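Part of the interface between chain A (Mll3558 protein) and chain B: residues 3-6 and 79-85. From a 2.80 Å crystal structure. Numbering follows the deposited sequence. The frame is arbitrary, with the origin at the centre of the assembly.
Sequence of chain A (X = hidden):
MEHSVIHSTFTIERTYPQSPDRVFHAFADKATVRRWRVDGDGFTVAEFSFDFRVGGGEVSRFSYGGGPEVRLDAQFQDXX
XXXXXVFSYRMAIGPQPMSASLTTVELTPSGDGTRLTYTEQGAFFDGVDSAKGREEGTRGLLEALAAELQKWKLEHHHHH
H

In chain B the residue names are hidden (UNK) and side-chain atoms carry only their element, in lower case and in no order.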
# COMPACT_ATOMS: atom_id res chain seq x y z
N HIS A 3 -4.10 -20.93 -2.08
CA HIS A 3 -3.99 -19.57 -1.47
C HIS A 3 -5.18 -18.67 -1.81
O HIS A 3 -5.75 -18.76 -2.91
CB HIS A 3 -2.68 -18.91 -1.91
CG HIS A 3 -1.46 -19.58 -1.37
ND1 HIS A 3 -1.02 -20.81 -1.83
CD2 HIS A 3 -0.61 -19.22 -0.39
CE1 HIS A 3 0.06 -21.16 -1.15
NE2 HIS A 3 0.33 -20.22 -0.27
N SER A 4 -5.55 -17.79 -0.88
CA SER A 4 -6.68 -16.89 -1.10
C SER A 4 -6.41 -15.47 -0.63
O SER A 4 -5.65 -15.24 0.32
CB SER A 4 -7.93 -17.40 -0.40
OG SER A 4 -8.23 -18.73 -0.80
N VAL A 5 -7.05 -14.51 -1.29
CA VAL A 5 -6.87 -13.11 -0.93
C VAL A 5 -8.22 -12.43 -0.79
O VAL A 5 -8.99 -12.39 -1.74
CB VAL A 5 -6.05 -12.31 -1.99
CG1 VAL A 5 -5.89 -10.86 -1.55
CG2 VAL A 5 -4.70 -12.94 -2.21
N ILE A 6 -8.48 -11.88 0.39
CA ILE A 6 -9.72 -11.16 0.64
C ILE A 6 -9.41 -9.67 0.49
O ILE A 6 -8.41 -9.18 1.03
CB ILE A 6 -10.26 -11.41 2.07
CG1 ILE A 6 -10.61 -12.88 2.25
CG2 ILE A 6 -11.48 -10.55 2.32
CD1 ILE A 6 -11.18 -13.21 3.62
N UNK B 79 4.73 -12.20 -1.55
CA UNK B 79 5.06 -13.01 -2.74
C UNK B 79 4.77 -14.51 -2.56
O UNK B 79 5.33 -15.16 -1.68
c UNK B 79 8.31 -11.19 -3.94
c UNK B 79 6.89 -11.41 -3.46
c UNK B 79 6.85 -13.73 -4.35
c UNK B 79 6.55 -12.87 -3.13
N UNK B 80 3.91 -15.06 -3.41
CA UNK B 80 3.59 -16.50 -3.37
C UNK B 80 4.02 -17.12 -4.70
O UNK B 80 3.28 -17.05 -5.69
c UNK B 80 1.82 -18.27 -3.13
c UNK B 80 1.58 -16.12 -1.89
c UNK B 80 2.07 -16.78 -3.18
N UNK B 81 5.21 -17.76 -4.74
CA UNK B 81 5.75 -18.39 -5.95
C UNK B 81 4.73 -19.00 -6.91
O UNK B 81 4.06 -19.98 -6.59
c UNK B 81 6.73 -19.41 -5.39
c UNK B 81 7.31 -18.66 -4.22
c UNK B 81 6.05 -18.09 -3.57
N UNK B 82 4.63 -18.40 -8.09
CA UNK B 82 3.74 -18.85 -9.16
C UNK B 82 2.25 -18.71 -8.87
O UNK B 82 1.41 -19.20 -9.62
o UNK B 82 6.22 -21.26 -9.29
c UNK B 82 4.05 -20.30 -9.54
c UNK B 82 5.49 -20.50 -9.96
o UNK B 82 5.90 -19.88 -10.98
N UNK B 83 1.92 -18.03 -7.78
CA UNK B 83 0.52 -17.85 -7.40
C UNK B 83 0.10 -16.42 -7.09
O UNK B 83 -0.91 -15.91 -7.62
c UNK B 83 0.26 -21.06 -5.15
c UNK B 83 0.64 -20.20 -6.34
o UNK B 83 -0.91 -21.13 -4.77
c UNK B 83 0.21 -18.73 -6.19
n UNK B 83 1.24 -21.72 -4.55
N UNK B 84 0.87 -15.75 -6.23
CA UNK B 84 0.51 -14.40 -5.80
C UNK B 84 1.61 -13.36 -5.72
O UNK B 84 2.72 -13.62 -5.25
c UNK B 84 -1.38 -14.68 -0.67
n UNK B 84 -0.84 -13.84 -1.55
c UNK B 84 -0.19 -14.48 -4.44
n UNK B 84 -2.63 -15.11 -0.86
c UNK B 84 -0.66 -13.16 -3.91
c UNK B 84 -1.55 -13.34 -2.72
n UNK B 84 -0.68 -15.09 0.38
N UNK B 85 1.28 -12.16 -6.18
CA UNK B 85 2.19 -11.02 -6.12
C UNK B 85 1.44 -9.81 -5.59
O UNK B 85 0.47 -9.36 -6.18
c UNK B 85 3.38 -11.90 -8.13
c UNK B 85 2.73 -10.66 -7.50
c UNK B 85 3.68 -11.74 -9.57
c UNK B 85 3.69 -9.48 -7.39

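Position 79 of chain B carries four side-chain carbons, forked at the first, with one arm two carbons long. None of them comes within contact distance of residues 3-6 of chain A. This beta-branched, wholly aliphatic side chain is that of isoleucine, Ile79(B), which lies on a strand that begins earlier in the chain.

At position 80 a single carbon carries two others, three in all, and no heteroatom is present. One of the two terminal carbons lies over a face of the His3(A) imidazole, 3.7 Å from the ring centroid and 7° off the ring normal. The short symmetric fork identifies valine, Val80(B), in the t rotamer. The carbon over the ring is CG1, placed almost squarely for a CH-pi contact, and its nearest ring atom is NE2 of His3(A), 3.8 Å away.

Position 81 has three side-chain carbons that close a ring onto the backbone N, and none of them touches the chain A stretch. The arrangement is unique to proline among the standard residues. Pro81(B) leads the chain out of the strand and into a turn.

At position 82 two carbons are followed by two oxygens, both on the second carbon, and the whole side chain stays out of reach of residues 3-6. A carboxylate on so short a stem is aspartate. Asp82(B) has a positive phi of 67°.

Position 83 shows three carbons in a row, the third bearing one oxygen and one nitrogen. The oxygen lies 3.0 Å from ND1 of His3(A). This terminal amide, one carbon longer than that of asparagine, marks glutamine, Gln83(B). Its OE1 accepts a weak hydrogen bond from ND1 of His3(A), for the angle at the hydrogen is only 124°.

Position 84 has the longest side chain of the stretch: three carbons, a nitrogen, then a carbon carrying two more nitrogens. The third carbon packs 3.2 Å from CG2 of Val5(A), a close approach between aliphatic groups, while one terminal nitrogen lies 3.2 Å from the backbone O of Ser4(A). Such a guanidinium belongs to arginine, Arg84(B). The packed carbon is CD and the nitrogen near Ser4(A) is NH1, while NH2 sits at the edge of the His3(A) ring.

Position 85 again has four carbons forked at the first with one arm of two, and it too is out of reach of residues 3-6. It is a second isoleucine, Ile85(B).

The chain B stretch is a tight hairpin, held by backbone bonds from Val80(B) N to Arg84(B) O (2.6 Å) and from Arg84(B) N to Val80(B) O (2.8 Å). Across this frame, Val80(B), Gln83(B) and Arg84(B) all direct their CA-to-CB bonds toward chain A. His3(A) meets all three, combining a nonpolar contact over its ring face with a weak polar one at ND1. Arg84(B) extends along the segment from His3(A) to Val5(A), whereas the Ser4(A) side chain points away and leaves its backbone carbonyl near the guanidinium. The contact is small, burying 262 Å² in total, and mixes apolar packing with polar approaches.

Chain B, residues 79-85: IVPDQRI
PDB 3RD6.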